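PDB 3JU3: probable 2-oxoacid ferredoxin oxidoreductase, alpha chain, which probably forms, with its partner subunits, an enzyme that oxidatively decarboxylates 2-oxoacids to acyl-CoA using ferredoxin, and is represented here by its core domain II. Local coordinates for residues V19-K25 / Y46-F50; L35-I40 / K113-N117. All coordinates share one frame; numbering follows the deposited sequence. Where two conformers were deposited one is given.

From the N terminus, the chain passes strand 6-9 and then runs through strand 16-21 and the turn after it, which supply 19-25 of contact 1. Helix 25-37 then carries it away to 35-40, the first half of contact 2, before strand 42-47 returns beside strand 16-21, and pairing there closes contact 1 and with it the beta-alpha-beta crossover. Contact 2 closes much later, when the end of the C-terminal helix 105-117 reaches the end of helix 25-37. The two closures therefore cross, since 35-40 lies between the segments of contact 1 and 113-117 lies beyond both. Their centres are 22 Å apart: one joins strands near the centre of the chain, the other joins helix ends at its surface.

Contact 1 (V19-K25 / Y46-F50); sequences VTWGSQK and YLKMF
Thr20 and Tyr46 form a parallel beta bridge between the neighbouring strands of a beta-alpha-beta crossover, in which helix 25-37 links strand 16-21 to strand 42-47. Thr20 O accepts a nearly straight hydrogen bond from Leu47 N (3.0 Å, 169° at the hydrogen), and Tyr46 CA lies 3.5 Å from the same Thr20 O in a weaker CA-H...O contact. Past this bond, a water sits between the segments: it accepts from Gly22 N at 2.9 Å and lies close to Leu47 O, at a doubtfully short 2.5 Å.

On the Leu47 side of the sheet, Trp21 CB packs against Leu47 CB. The selenium of the selenomethionine Met49 reaches the edge of the indole close to its plane, 3.7 Å from Trp21 CZ3, a Met-aromatic contact. Trp21 NE1 is hydrogen-bonded to Ala77 O, and Phe50 of the second subunit meets the indole edge-to-face. Val19 pairs with a strand of that subunit, which carries the sheet across the interface.

On the Tyr46 side, Lys25 from the first turn of the helix lies over the ring. With Lys25 CG anti to the backbone nitrogen (chi1 179°), the chain crosses the phenol ring at about a right angle. CB starts outside the rim, 3.6 Å from Tyr46 CE1; CG stays on the same side of the ring, near CE1 and CD1. Lys25 CD makes a CH-pi contact, almost over the middle of the Tyr46 ring, 3.6 Å from its centroid. The chain then bends at chi3 (98°), and NZ ends 5.0 Å from the Tyr46 ring centroid, at most a weak cation-pi attraction.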
loop_
_atom_site.group_PDB
_atom_site.type_symbol
_atom_site.label_atom_id
_atom_site.label_comp_id
_atom_site.label_asym_id
_atom_site.label_seq_id
_atom_site.Cartn_x
_atom_site.Cartn_y
_atom_site.Cartn_z
ATOM N N VAL A 19 -8.947 -18.098 -0.799
ATOM C CA VAL A 19 -9.898 -16.979 -0.868
ATOM C C VAL A 19 -9.062 -15.720 -0.984
ATOM O O VAL A 19 -8.116 -15.529 -0.197
ATOM C CB VAL A 19 -10.752 -16.869 0.389
ATOM C CG1 VAL A 19 -11.834 -15.749 0.220
ATOM C CG2 VAL A 19 -11.419 -18.173 0.698
ATOM N N THR A 20 -9.388 -14.866 -1.954
ATOM C CA THR A 20 -8.777 -13.571 -2.014
ATOM C C THR A 20 -9.667 -12.586 -2.784
ATOM O O THR A 20 -10.785 -12.935 -3.213
ATOM C CB THR A 20 -7.316 -13.633 -2.579
ATOM O OG1 THR A 20 -6.550 -12.515 -2.066
ATOM C CG2 THR A 20 -7.312 -13.594 -4.123
ATOM N N TRP A 21 -9.166 -11.369 -2.926
ATOM C CA TRP A 21 -9.845 -10.291 -3.611
ATOM C C TRP A 21 -8.686 -9.437 -4.125
ATOM O O TRP A 21 -7.542 -9.584 -3.699
ATOM C CB TRP A 21 -10.735 -9.490 -2.636
ATOM C CG TRP A 21 -9.925 -8.817 -1.540
ATOM C CD1 TRP A 21 -9.398 -9.403 -0.410
ATOM C CD2 TRP A 21 -9.472 -7.467 -1.528
ATOM N NE1 TRP A 21 -8.685 -8.478 0.311
ATOM C CE2 TRP A 21 -8.722 -7.284 -0.356
ATOM C CE3 TRP A 21 -9.661 -6.377 -2.390
ATOM C CZ2 TRP A 21 -8.160 -6.056 -0.013
ATOM C CZ3 TRP A 21 -9.102 -5.160 -2.050
ATOM C CH2 TRP A 21 -8.334 -5.016 -0.879
ATOM N N GLY A 22 -8.985 -8.524 -5.022
ATOM C CA GLY A 22 -7.985 -7.542 -5.410
ATOM C C GLY A 22 -6.759 -8.121 -6.056
ATOM O O GLY A 22 -6.851 -9.016 -6.888
ATOM N N SER A 23 -5.590 -7.620 -5.640
ATOM C CA SER A 23 -4.390 -7.779 -6.444
ATOM C C SER A 23 -3.745 -9.189 -6.406
ATOM O O SER A 23 -2.977 -9.532 -7.312
ATOM C CB SER A 23 -3.363 -6.712 -6.048
ATOM O OG SER A 23 -2.816 -7.057 -4.776
ATOM N N GLN A 24 -4.057 -9.999 -5.390
ATOM C CA GLN A 24 -3.378 -11.304 -5.230
ATOM C C GLN A 24 -4.026 -12.399 -6.083
ATOM O O GLN A 24 -3.571 -13.570 -6.094
ATOM C CB GLN A 24 -3.337 -11.713 -3.754
ATOM C CG GLN A 24 -2.429 -10.829 -2.921
ATOM C CD GLN A 24 -1.023 -10.727 -3.541
ATOM O OE1 GLN A 24 -0.626 -9.667 -3.995
ATOM N NE2 GLN A 24 -0.303 -11.839 -3.591
ATOM N N LYS A 25 -5.036 -12.011 -6.869
ATOM C CA LYS A 25 -5.728 -12.997 -7.703
ATOM C C LYS A 25 -4.719 -13.724 -8.559
ATOM O O LYS A 25 -4.704 -14.958 -8.580
ATOM C CB LYS A 25 -6.831 -12.406 -8.594
ATOM C CG LYS A 25 -7.473 -13.471 -9.434
ATOM C CD LYS A 25 -8.672 -13.021 -10.259
ATOM C CE LYS A 25 -8.268 -12.706 -11.690
ATOM N NZ LYS A 25 -9.449 -12.485 -12.582
ATOM N N TYR A 46 -13.010 -16.042 -5.340
ATOM C CA TYR A 46 -12.553 -14.690 -5.602
ATOM C C TYR A 46 -13.715 -13.742 -5.335
ATOM O O TYR A 46 -14.766 -13.846 -5.969
ATOM C CB TYR A 46 -12.118 -14.597 -7.060
ATOM C CG TYR A 46 -11.647 -13.251 -7.482
ATOM C CD1 TYR A 46 -10.518 -12.669 -6.929
ATOM C CD2 TYR A 46 -12.335 -12.556 -8.454
ATOM C CE1 TYR A 46 -10.114 -11.428 -7.337
ATOM C CE2 TYR A 46 -11.959 -11.345 -8.841
ATOM C CZ TYR A 46 -10.854 -10.782 -8.298
ATOM O OH TYR A 46 -10.506 -9.558 -8.781
ATOM N N LEU A 47 -13.507 -12.819 -4.399
ATOM C CA LEU A 47 -14.516 -11.813 -4.092
ATOM C C LEU A 47 -14.265 -10.584 -4.962
ATOM O O LEU A 47 -13.164 -10.021 -4.968
ATOM C CB LEU A 47 -14.477 -11.453 -2.612
ATOM C CG LEU A 47 -14.545 -12.703 -1.711
ATOM C CD1 LEU A 47 -14.430 -12.381 -0.208
ATOM C CD2 LEU A 47 -15.803 -13.581 -2.001
ATOM N N LYS A 48 -15.281 -10.207 -5.714
ATOM C CA LYS A 48 -15.189 -9.067 -6.606
ATOM C C LYS A 48 -15.525 -7.767 -5.843
ATOM O O LYS A 48 -16.479 -7.703 -5.068
ATOM C CB LYS A 48 -16.190 -9.258 -7.748
ATOM C CG LYS A 48 -15.893 -10.481 -8.556
ATOM C CD LYS A 48 -16.813 -10.500 -9.740
ATOM C CE LYS A 48 -16.561 -11.672 -10.598
ATOM N NZ LYS A 48 -17.643 -11.648 -11.602
HETATM N N MSE A 49 -14.758 -6.730 -6.103
HETATM C CA MSE A 49 -14.910 -5.467 -5.382
HETATM C C MSE A 49 -16.128 -4.654 -5.828
HETATM O O MSE A 49 -17.019 -4.387 -5.027
HETATM C CB MSE A 49 -13.648 -4.630 -5.506
HETATM C CG MSE A 49 -12.548 -5.072 -4.557
HETATM SE SE MSE A 49 -10.922 -4.143 -5.066
HETATM C CE MSE A 49 -11.264 -4.343 -7.017
ATOM N N PHE A 50 -16.202 -4.230 -7.066
ATOM C CA PHE A 50 -17.245 -3.219 -7.374
ATOM C C PHE A 50 -18.319 -3.781 -8.298
ATOM O O PHE A 50 -19.009 -3.058 -8.985
ATOM C CB PHE A 50 -16.595 -1.968 -7.967
ATOM C CG PHE A 50 -15.571 -1.342 -7.052
ATOM C CD1 PHE A 50 -15.995 -0.599 -5.942
ATOM C CD2 PHE A 50 -14.218 -1.532 -7.264
ATOM C CE1 PHE A 50 -15.074 -0.033 -5.069
ATOM C CE2 PHE A 50 -13.268 -0.968 -6.408
ATOM C CZ PHE A 50 -13.695 -0.210 -5.311
HETATM O O HOH W 1 -11.699 -8.285 -6.065
#

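Contact 2 (L35-I40 / K113-N117)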
loop_
_atom_site.group_PDB
_atom_site.type_symbol
_atom_site.label_atom_id
_atom_site.label_comp_id
_atom_site.label_asym_id
_atom_site.label_seq_id
_atom_site.Cartn_x
_atom_site.Cartn_y
_atom_site.Cartn_z
ATOM N N LEU A 35 0.626 -26.329 -8.093
ATOM C CA LEU A 35 0.116 -27.429 -7.256
ATOM C C LEU A 35 -0.297 -28.681 -8.068
ATOM O O LEU A 35 -0.037 -29.811 -7.656
ATOM C CB LEU A 35 -1.028 -26.922 -6.343
ATOM C CG LEU A 35 -0.598 -26.077 -5.132
ATOM C CD1 LEU A 35 -1.848 -25.384 -4.550
ATOM C CD2 LEU A 35 0.126 -26.918 -4.055
ATOM N N LYS A 36 -0.941 -28.470 -9.217
ATOM C CA LYS A 36 -1.352 -29.560 -10.098
ATOM C C LYS A 36 -0.160 -30.464 -10.422
ATOM O O LYS A 36 -0.301 -31.691 -10.513
ATOM C CB LYS A 36 -1.926 -28.977 -11.402
ATOM C CG LYS A 36 -3.358 -28.591 -11.314
ATOM C CD LYS A 36 -3.789 -27.828 -12.543
ATOM C CE LYS A 36 -5.077 -27.044 -12.258
ATOM N NZ LYS A 36 -5.562 -26.370 -13.504
ATOM N N GLU A 37 1.012 -29.840 -10.571
ATOM C CA GLU A 37 2.242 -30.549 -10.930
ATOM C C GLU A 37 2.626 -31.574 -9.878
ATOM O O GLU A 37 3.260 -32.557 -10.201
ATOM C CB GLU A 37 3.396 -29.570 -11.186
ATOM C CG GLU A 37 3.225 -28.829 -12.503
ATOM C CD GLU A 37 4.355 -27.851 -12.846
ATOM O OE1 GLU A 37 5.498 -27.974 -12.332
ATOM O OE2 GLU A 37 4.098 -26.973 -13.688
ATOM N N GLU A 38 2.246 -31.315 -8.632
ATOM C CA GLU A 38 2.505 -32.212 -7.523
ATOM C C GLU A 38 1.283 -33.038 -7.180
ATOM O O GLU A 38 1.262 -33.702 -6.127
ATOM C CB GLU A 38 2.878 -31.420 -6.267
ATOM C CG GLU A 38 4.253 -30.918 -6.243
ATOM C CD GLU A 38 4.507 -30.153 -4.986
ATOM O OE1 GLU A 38 4.853 -30.791 -3.961
ATOM O OE2 GLU A 38 4.348 -28.921 -5.023
ATOM N N GLY A 39 0.275 -32.997 -8.053
ATOM C CA GLY A 39 -0.974 -33.742 -7.817
ATOM C C GLY A 39 -1.864 -33.188 -6.723
ATOM O O GLY A 39 -2.732 -33.920 -6.183
ATOM N N ILE A 40 -1.717 -31.885 -6.445
ATOM C CA ILE A 40 -2.579 -31.232 -5.458
ATOM C C ILE A 40 -3.583 -30.324 -6.147
ATOM O O ILE A 40 -3.198 -29.493 -6.953
ATOM C CB ILE A 40 -1.777 -30.419 -4.469
ATOM C CG1 ILE A 40 -0.901 -31.352 -3.638
ATOM C CG2 ILE A 40 -2.705 -29.613 -3.573
ATOM C CD1 ILE A 40 0.173 -30.617 -2.853
ATOM N N LYS A 113 1.357 -25.673 1.194
ATOM C CA LYS A 113 1.665 -27.085 1.473
ATOM C C LYS A 113 1.811 -27.343 2.978
ATOM O O LYS A 113 1.259 -28.329 3.490
ATOM C CB LYS A 113 2.874 -27.541 0.667
ATOM C CG LYS A 113 2.542 -27.652 -0.799
ATOM C CD LYS A 113 3.623 -28.359 -1.592
ATOM C CE LYS A 113 4.693 -27.386 -2.015
ATOM N NZ LYS A 113 5.818 -28.033 -2.758
ATOM N N GLU A 114 2.525 -26.455 3.671
ATOM C CA GLU A 114 2.612 -26.502 5.122
ATOM C C GLU A 114 1.227 -26.580 5.760
ATOM O O GLU A 114 1.019 -27.358 6.687
ATOM C CB GLU A 114 3.369 -25.291 5.676
ATOM C CG GLU A 114 3.654 -25.377 7.173
ATOM C CD GLU A 114 4.321 -24.125 7.727
ATOM O OE1 GLU A 114 3.849 -23.010 7.412
ATOM O OE2 GLU A 114 5.318 -24.263 8.484
ATOM N N ILE A 115 0.282 -25.790 5.245
ATOM C CA ILE A 115 -1.039 -25.702 5.831
ATOM C C ILE A 115 -1.813 -27.000 5.541
ATOM O O ILE A 115 -2.529 -27.538 6.402
ATOM C CB ILE A 115 -1.829 -24.434 5.272
ATOM C CG1 ILE A 115 -1.317 -23.144 5.956
ATOM C CG2 ILE A 115 -3.324 -24.599 5.464
ATOM C CD1 ILE A 115 -1.714 -21.812 5.268
ATOM N N LEU A 116 -1.656 -27.472 4.312
ATOM C CA LEU A 116 -2.181 -28.750 3.857
ATOM C C LEU A 116 -1.727 -29.912 4.761
ATOM O O LEU A 116 -2.539 -30.746 5.179
ATOM C CB LEU A 116 -1.739 -28.982 2.410
ATOM C CG LEU A 116 -2.219 -30.241 1.697
ATOM C CD1 LEU A 116 -3.745 -30.338 1.682
ATOM C CD2 LEU A 116 -1.661 -30.231 0.301
ATOM N N ASN A 117 -0.439 -29.948 5.066
ATOM C CA ASN A 117 0.128 -31.007 5.886
ATOM C C ASN A 117 -0.031 -30.826 7.410
ATOM O O ASN A 117 0.281 -31.747 8.187
ATOM C CB ASN A 117 1.585 -31.208 5.483
ATOM C CG ASN A 117 1.716 -31.925 4.156
ATOM O OD1 ASN A 117 1.539 -33.136 4.091
ATOM N ND2 ASN A 117 2.029 -31.190 3.100
#
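Lys113 and Glu38 are joined by a salt bridge at the protein surface, where the ends of helices 25-37 and 105-117 come together. The ammonium approaches the carboxylate unequally: Lys113 NZ lies 2.8 Å from Glu38 OE2, on the syn side and 19° out of the carboxylate plane, whereas its bond to Glu38 OE1 is weak at 3.2 Å. Each chain reaches toward the other. Glu38 is extended beyond CG, while Lys113 bends at chi3 (-86°), turning CE and NZ toward the carboxylate.

Nearer the backbone, the aliphatic part of the same lysine packs against apolar groups. Lys113 CG lies alongside Leu35 CD2 at 4.1 Å, and its CD lies 4.3 Å from Ile40 CD1. Shortened to an alanine, this position is likely to leave the Glu38 carboxylate without its charged mate and a gap beside the Leu35 and Ile40 methyls.

One turn further along the helix, Leu116 continues this packing. It meets Ile40 tip to tip, with Leu116 CD2 3.7 Å from Ile40 CD1. Leu35 and Ile40 also rest on Ile16 of strand 16-21, which ties the helix ends to the sheet, and Leu116 packs on Leu67 of the second subunit.

The backbone places Glu38 and Ile40 on the side that faces the C-terminal helix. Gly39, with positive phi, is the C-prime residue of the turn: Gly39 N bonds to Lys36 O (2.8 Å) and Ile40 N to Leu35 O (2.9 Å), the paired bonds of a Schellman motif ending helix 25-37.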